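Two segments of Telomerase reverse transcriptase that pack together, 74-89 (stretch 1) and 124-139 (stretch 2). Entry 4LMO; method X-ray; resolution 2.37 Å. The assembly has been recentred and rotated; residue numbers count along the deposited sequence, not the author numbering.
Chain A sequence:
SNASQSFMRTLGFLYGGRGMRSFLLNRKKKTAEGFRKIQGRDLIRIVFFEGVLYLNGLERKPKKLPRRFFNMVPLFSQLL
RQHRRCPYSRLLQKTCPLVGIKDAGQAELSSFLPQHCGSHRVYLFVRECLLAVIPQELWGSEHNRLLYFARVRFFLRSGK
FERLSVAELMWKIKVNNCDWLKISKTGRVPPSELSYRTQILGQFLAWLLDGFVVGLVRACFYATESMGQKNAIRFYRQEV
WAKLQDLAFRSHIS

Stretch 1 (74-89) PLFSQLLRQHRRCPYS
Stretch 2 124-139: LFVRECLLAVIPQELW

Stretch 1 is helical from Pro74 to about Arg85, with phi/psi near -65/-40, loosening to -97/-10 at Arg85. Cys86 (-66/130) and Pro87 (-92/69) break the helix. Pro87 is the N-cap of a new helix that starts at Tyr88. Stretch 2 is helical from Leu124 to Val133. Ile134 (-80/115) and Pro135 (-58/136) are extended, and a weakly bonded helical turn follows at about 136-139.

The two main helices run at 127° to each other, nearer antiparallel than parallel. Their axes approach to 9.2 Å. In register, Leu79 CA lies 5.6 Å from Ile134 CA, Gln82 CA 4.9 Å from Val133 CA, Cys86 CA 6.6 Å from Ala132 CA, and Tyr88 CA 7.6 Å from Cys129 CA. The contact buries 741 Å², both sides summed.

Most of the contact is apolar. Val133 (chi1 t) is its centre and fits as a knob among Leu79, Gln82, His83 and Tyr88. Val133 CG1 is 3.5 Å from Leu79 O and 3.9 Å from His83 CB. Its other methyl, Val133 CG2, is 3.5 Å from Tyr88 OH and 3.9 Å from Cys86 SG. Cys86 (chi1 t) also reaches Ala132, with SG to CB at 4.0 Å.

Leu79 (chi1 t, chi2 t) spans several partners. Its CD1 is 3.8 Å from Ile134 CD1 and 4.0 Å from Leu138 CD1, while its CB is 3.8 Å from Pro135 CD. Ile134 is m, m; its CA-to-CB bond points away, but the end of the side chain comes nearer. Leu75 and Leu138, both m, t, point toward each other's stretch. Leu75 CD1 meets Leu138 CD2 at 3.9 Å, and Leu75 CD2 is close to Glu137 CG at 3.2 Å. Pro135 CG rests 3.6 Å from Leu75 O. Phe76 (chi1 m, chi2 -93°) has Leu138 CD1 over one face of its ring.

Aromatic and sulfur contacts occupy the other end. Tyr88 (chi1 m, chi2 102°) turns its ring edge to Cys129 (chi1 m). Cys129 SG is 3.6 Å from Tyr88 CE2 and 4.8 Å from the ring centroid, 76° off the normal. Phe125 (chi1 t, chi2 69°) lies at the same ring's edge, with its CZ 4.3 Å from Tyr88 CD2.

No clear hydrogen bond crosses the contact. The CA-to-CB bond of Gln82 (m, t, chi3 25°) points toward stretch 2. Its side-chain amide is probably turned over in the model, so its polar contacts are left unassigned. Within stretch 1, His83 (chi1 t, chi2 68°) hydrogen-bonds through ND1 to Tyr88 OH at 2.8 Å. This links the two helices of stretch 1 across the Cys86-Pro87 break. Within stretch 2, Arg127 and Glu128 form a salt bridge outside the contact, with a very short NH2 to OE2 distance of 2.5 Å.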

# COMPACT_ATOMS: atom_id res chain seq x y z
N PRO A 74 -13.71 -8.58 -12.13
CA PRO A 74 -13.26 -7.66 -13.18
C PRO A 74 -12.65 -6.36 -12.64
O PRO A 74 -11.67 -5.87 -13.20
CB PRO A 74 -14.55 -7.35 -13.95
CG PRO A 74 -15.41 -8.55 -13.73
CD PRO A 74 -15.13 -8.95 -12.32
N LEU A 75 -13.23 -5.83 -11.56
CA LEU A 75 -12.75 -4.60 -10.95
C LEU A 75 -11.39 -4.75 -10.29
O LEU A 75 -10.54 -3.86 -10.38
CB LEU A 75 -13.75 -4.08 -9.92
CG LEU A 75 -14.86 -3.18 -10.43
CD1 LEU A 75 -15.79 -2.77 -9.30
CD2 LEU A 75 -14.27 -1.96 -11.12
N PHE A 76 -11.19 -5.89 -9.63
CA PHE A 76 -9.93 -6.16 -8.94
C PHE A 76 -8.85 -6.61 -9.92
O PHE A 76 -7.66 -6.38 -9.68
CB PHE A 76 -10.14 -7.15 -7.80
CG PHE A 76 -10.76 -6.53 -6.57
CD1 PHE A 76 -9.96 -6.04 -5.54
CD2 PHE A 76 -12.14 -6.43 -6.44
CE1 PHE A 76 -10.52 -5.46 -4.42
CE2 PHE A 76 -12.71 -5.85 -5.31
CZ PHE A 76 -11.90 -5.37 -4.30
N SER A 77 -9.26 -7.24 -11.02
CA SER A 77 -8.37 -7.53 -12.14
C SER A 77 -7.87 -6.23 -12.74
O SER A 77 -6.69 -6.10 -13.07
CB SER A 77 -9.08 -8.36 -13.21
OG SER A 77 -9.55 -9.58 -12.69
N GLN A 78 -8.78 -5.26 -12.87
CA GLN A 78 -8.47 -3.92 -13.35
C GLN A 78 -7.45 -3.23 -12.44
O GLN A 78 -6.48 -2.64 -12.92
CB GLN A 78 -9.75 -3.09 -13.45
CG GLN A 78 -9.60 -1.76 -14.17
CD GLN A 78 -10.81 -0.86 -14.02
OE1 GLN A 78 -10.71 0.36 -14.13
NE2 GLN A 78 -11.98 -1.46 -13.77
N LEU A 79 -7.69 -3.32 -11.13
CA LEU A 79 -6.79 -2.77 -10.12
C LEU A 79 -5.37 -3.29 -10.27
O LEU A 79 -4.41 -2.52 -10.25
CB LEU A 79 -7.33 -3.07 -8.71
CG LEU A 79 -6.66 -2.45 -7.47
CD1 LEU A 79 -7.62 -2.44 -6.29
CD2 LEU A 79 -5.37 -3.18 -7.09
N LEU A 80 -5.24 -4.61 -10.42
CA LEU A 80 -3.94 -5.25 -10.60
C LEU A 80 -3.27 -4.85 -11.91
O LEU A 80 -2.04 -4.73 -11.97
CB LEU A 80 -4.06 -6.77 -10.50
CG LEU A 80 -4.27 -7.35 -9.10
CD1 LEU A 80 -4.65 -8.81 -9.19
CD2 LEU A 80 -3.02 -7.19 -8.24
N ARG A 81 -4.07 -4.64 -12.94
CA ARG A 81 -3.58 -4.23 -14.25
C ARG A 81 -3.04 -2.80 -14.20
O ARG A 81 -1.99 -2.50 -14.79
CB ARG A 81 -4.71 -4.32 -15.27
CG ARG A 81 -4.30 -4.79 -16.66
CD ARG A 81 -5.41 -5.65 -17.26
NE ARG A 81 -6.73 -5.02 -17.08
CZ ARG A 81 -7.85 -5.68 -16.78
NH1 ARG A 81 -7.84 -6.99 -16.62
NH2 ARG A 81 -8.98 -5.00 -16.64
N GLN A 82 -3.74 -1.94 -13.47
CA GLN A 82 -3.32 -0.55 -13.28
C GLN A 82 -2.09 -0.46 -12.37
O GLN A 82 -1.28 0.46 -12.52
CB GLN A 82 -4.47 0.29 -12.71
CG GLN A 82 -5.61 0.53 -13.70
CD GLN A 82 -6.72 1.40 -13.15
OE1 GLN A 82 -6.51 2.20 -12.24
NE2 GLN A 82 -7.92 1.25 -13.70
N HIS A 83 -1.96 -1.41 -11.45
CA HIS A 83 -0.77 -1.52 -10.61
C HIS A 83 0.45 -1.91 -11.40
O HIS A 83 1.54 -1.38 -11.17
CB HIS A 83 -0.99 -2.52 -9.48
CG HIS A 83 0.29 -3.07 -8.90
ND1 HIS A 83 1.15 -2.31 -8.20
CD2 HIS A 83 0.86 -4.34 -8.96
CE1 HIS A 83 2.21 -3.05 -7.82
NE2 HIS A 83 2.03 -4.30 -8.29
N ARG A 84 0.28 -2.84 -12.34
CA ARG A 84 1.39 -3.33 -13.15
C ARG A 84 1.85 -2.31 -14.19
O ARG A 84 2.98 -2.38 -14.67
CB ARG A 84 1.04 -4.67 -13.80
CG ARG A 84 0.91 -5.81 -12.80
CD ARG A 84 0.72 -7.16 -13.47
NE ARG A 84 0.57 -8.21 -12.47
CZ ARG A 84 -0.58 -8.83 -12.19
NH1 ARG A 84 -1.69 -8.54 -12.86
NH2 ARG A 84 -0.60 -9.76 -11.25
N ARG A 85 0.96 -1.37 -14.52
CA ARG A 85 1.26 -0.29 -15.47
C ARG A 85 1.67 1.01 -14.76
O ARG A 85 2.13 1.95 -15.41
CB ARG A 85 0.07 -0.03 -16.39
CG ARG A 85 -0.16 -1.11 -17.44
CD ARG A 85 -1.10 -0.63 -18.55
NE ARG A 85 -2.51 -0.82 -18.22
CZ ARG A 85 -3.31 0.11 -17.69
NH1 ARG A 85 -2.84 1.33 -17.41
NH2 ARG A 85 -4.58 -0.17 -17.44
N CYS A 86 1.51 1.04 -13.44
CA CYS A 86 1.83 2.23 -12.64
C CYS A 86 3.33 2.53 -12.63
O CYS A 86 4.14 1.64 -12.38
CB CYS A 86 1.31 2.06 -11.21
SG CYS A 86 1.35 3.57 -10.22
N PRO A 87 3.70 3.80 -12.92
CA PRO A 87 5.11 4.18 -13.00
C PRO A 87 5.63 4.70 -11.65
O PRO A 87 5.93 5.89 -11.52
CB PRO A 87 5.09 5.30 -14.05
CG PRO A 87 3.72 5.90 -13.95
CD PRO A 87 2.81 4.94 -13.22
N TYR A 88 5.74 3.80 -10.68
CA TYR A 88 6.07 4.17 -9.30
C TYR A 88 7.32 5.05 -9.15
O TYR A 88 7.33 5.97 -8.33
CB TYR A 88 6.19 2.93 -8.42
CG TYR A 88 4.86 2.25 -8.16
CD1 TYR A 88 4.50 1.09 -8.86
CD2 TYR A 88 3.96 2.77 -7.23
CE1 TYR A 88 3.29 0.47 -8.62
CE2 TYR A 88 2.75 2.15 -7.00
CZ TYR A 88 2.41 1.01 -7.69
OH TYR A 88 1.20 0.40 -7.45
N SER A 89 8.35 4.75 -9.93
CA SER A 89 9.58 5.54 -9.93
C SER A 89 9.33 6.97 -10.38
O SER A 89 9.79 7.91 -9.73
CB SER A 89 10.66 4.88 -10.79
OG SER A 89 11.07 3.65 -10.22
N LEU A 124 1.57 12.92 -0.91
CA LEU A 124 1.37 13.22 -2.33
C LEU A 124 1.68 12.01 -3.21
O LEU A 124 0.90 11.68 -4.11
CB LEU A 124 2.19 14.44 -2.75
CG LEU A 124 1.81 15.80 -2.15
CD1 LEU A 124 2.89 16.83 -2.44
CD2 LEU A 124 0.45 16.28 -2.65
N PHE A 125 2.80 11.35 -2.94
CA PHE A 125 3.16 10.10 -3.62
C PHE A 125 2.08 9.03 -3.45
O PHE A 125 1.62 8.44 -4.43
CB PHE A 125 4.51 9.58 -3.12
CG PHE A 125 4.76 8.13 -3.47
CD1 PHE A 125 4.98 7.75 -4.79
CD2 PHE A 125 4.77 7.16 -2.48
CE1 PHE A 125 5.20 6.42 -5.11
CE2 PHE A 125 4.99 5.83 -2.79
CZ PHE A 125 5.21 5.46 -4.11
N VAL A 126 1.70 8.77 -2.20
CA VAL A 126 0.68 7.77 -1.89
C VAL A 126 -0.67 8.14 -2.50
O VAL A 126 -1.42 7.27 -2.95
CB VAL A 126 0.59 7.53 -0.36
CG1 VAL A 126 -0.83 7.22 0.09
CG2 VAL A 126 1.55 6.42 0.05
N ARG A 127 -0.97 9.44 -2.53
CA ARG A 127 -2.20 9.96 -3.12
C ARG A 127 -2.25 9.70 -4.62
O ARG A 127 -3.28 9.27 -5.14
CB ARG A 127 -2.34 11.46 -2.85
CG ARG A 127 -3.73 12.01 -3.12
CD ARG A 127 -3.72 13.52 -3.28
NE ARG A 127 -3.14 13.92 -4.56
CZ ARG A 127 -2.80 15.17 -4.88
NH1 ARG A 127 -2.97 16.16 -4.01
NH2 ARG A 127 -2.28 15.43 -6.07
N GLU A 128 -1.14 9.96 -5.30
CA GLU A 128 -1.04 9.74 -6.75
C GLU A 128 -1.12 8.25 -7.09
O GLU A 128 -1.67 7.88 -8.13
CB GLU A 128 0.25 10.34 -7.32
CG GLU A 128 0.31 11.87 -7.30
CD GLU A 128 -0.91 12.53 -7.93
OE1 GLU A 128 -1.36 12.08 -9.01
OE2 GLU A 128 -1.42 13.50 -7.34
N CYS A 129 -0.57 7.41 -6.22
CA CYS A 129 -0.66 5.97 -6.36
C CYS A 129 -2.11 5.48 -6.26
O CYS A 129 -2.53 4.64 -7.06
CB CYS A 129 0.21 5.26 -5.32
SG CYS A 129 1.99 5.43 -5.62
N LEU A 130 -2.85 6.02 -5.30
CA LEU A 130 -4.27 5.67 -5.13
C LEU A 130 -5.10 6.03 -6.37
O LEU A 130 -5.98 5.27 -6.77
CB LEU A 130 -4.86 6.35 -3.89
CG LEU A 130 -4.43 5.82 -2.52
CD1 LEU A 130 -4.66 6.86 -1.44
CD2 LEU A 130 -5.13 4.51 -2.17
N LEU A 131 -4.79 7.18 -6.97
CA LEU A 131 -5.48 7.65 -8.17
C LEU A 131 -5.15 6.83 -9.42
O LEU A 131 -6.00 6.62 -10.27
CB LEU A 131 -5.18 9.13 -8.42
CG LEU A 131 -5.88 10.18 -7.55
CD1 LEU A 131 -5.28 11.56 -7.80
CD2 LEU A 131 -7.38 10.20 -7.80
N ALA A 132 -3.90 6.37 -9.51
CA ALA A 132 -3.44 5.62 -10.69
C ALA A 132 -3.83 4.14 -10.65
O ALA A 132 -3.97 3.51 -11.70
CB ALA A 132 -1.94 5.77 -10.86
N VAL A 133 -4.00 3.60 -9.45
CA VAL A 133 -4.21 2.15 -9.28
C VAL A 133 -5.67 1.78 -8.97
O VAL A 133 -6.21 0.85 -9.57
CB VAL A 133 -3.23 1.56 -8.23
CG1 VAL A 133 -3.50 0.07 -8.01
CG2 VAL A 133 -1.79 1.77 -8.68
N ILE A 134 -6.30 2.49 -8.04
CA ILE A 134 -7.65 2.11 -7.58
C ILE A 134 -8.72 2.58 -8.56
O ILE A 134 -8.90 3.79 -8.75
CB ILE A 134 -7.96 2.65 -6.16
CG1 ILE A 134 -6.81 2.37 -5.18
CG2 ILE A 134 -9.28 2.10 -5.65
CD1 ILE A 134 -6.35 0.93 -5.08
N PRO A 135 -9.44 1.62 -9.19
CA PRO A 135 -10.52 1.99 -10.11
C PRO A 135 -11.57 2.84 -9.40
O PRO A 135 -11.95 2.54 -8.27
CB PRO A 135 -11.11 0.63 -10.52
CG PRO A 135 -10.01 -0.34 -10.30
CD PRO A 135 -9.29 0.16 -9.09
N GLN A 136 -12.02 3.90 -10.08
CA GLN A 136 -12.92 4.90 -9.49
C GLN A 136 -14.23 4.32 -8.94
O GLN A 136 -14.72 4.78 -7.91
CB GLN A 136 -13.18 6.04 -10.48
CG GLN A 136 -14.28 7.04 -10.10
CD GLN A 136 -14.02 7.78 -8.80
OE1 GLN A 136 -12.88 8.03 -8.41
NE2 GLN A 136 -15.10 8.15 -8.11
N GLU A 137 -14.78 3.32 -9.63
CA GLU A 137 -16.04 2.72 -9.20
C GLU A 137 -15.96 2.01 -7.84
O GLU A 137 -16.99 1.81 -7.19
CB GLU A 137 -16.64 1.80 -10.28
CG GLU A 137 -15.65 0.93 -11.03
CD GLU A 137 -15.21 1.53 -12.36
OE1 GLU A 137 -15.70 1.07 -13.41
OE2 GLU A 137 -14.38 2.47 -12.35
N LEU A 138 -14.75 1.65 -7.42
CA LEU A 138 -14.53 1.04 -6.11
C LEU A 138 -14.71 2.02 -4.95
O LEU A 138 -15.10 1.62 -3.85
CB LEU A 138 -13.15 0.38 -6.03
CG LEU A 138 -12.96 -1.02 -6.61
CD1 LEU A 138 -11.52 -1.46 -6.47
CD2 LEU A 138 -13.89 -2.04 -5.96
N TRP A 139 -14.43 3.30 -5.21
CA TRP A 139 -14.65 4.36 -4.22
C TRP A 139 -16.11 4.55 -3.92
O TRP A 139 -16.47 4.91 -2.80
CB TRP A 139 -14.04 5.68 -4.69
CG TRP A 139 -12.53 5.68 -4.78
CD1 TRP A 139 -11.75 5.83 -5.92
CD2 TRP A 139 -11.57 5.51 -3.67
NE1 TRP A 139 -10.42 5.77 -5.61
CE2 TRP A 139 -10.24 5.58 -4.28
CE3 TRP A 139 -11.68 5.32 -2.30
CZ2 TRP A 139 -9.08 5.46 -3.53
CZ3 TRP A 139 -10.51 5.21 -1.55
CH2 TRP A 139 -9.24 5.28 -2.15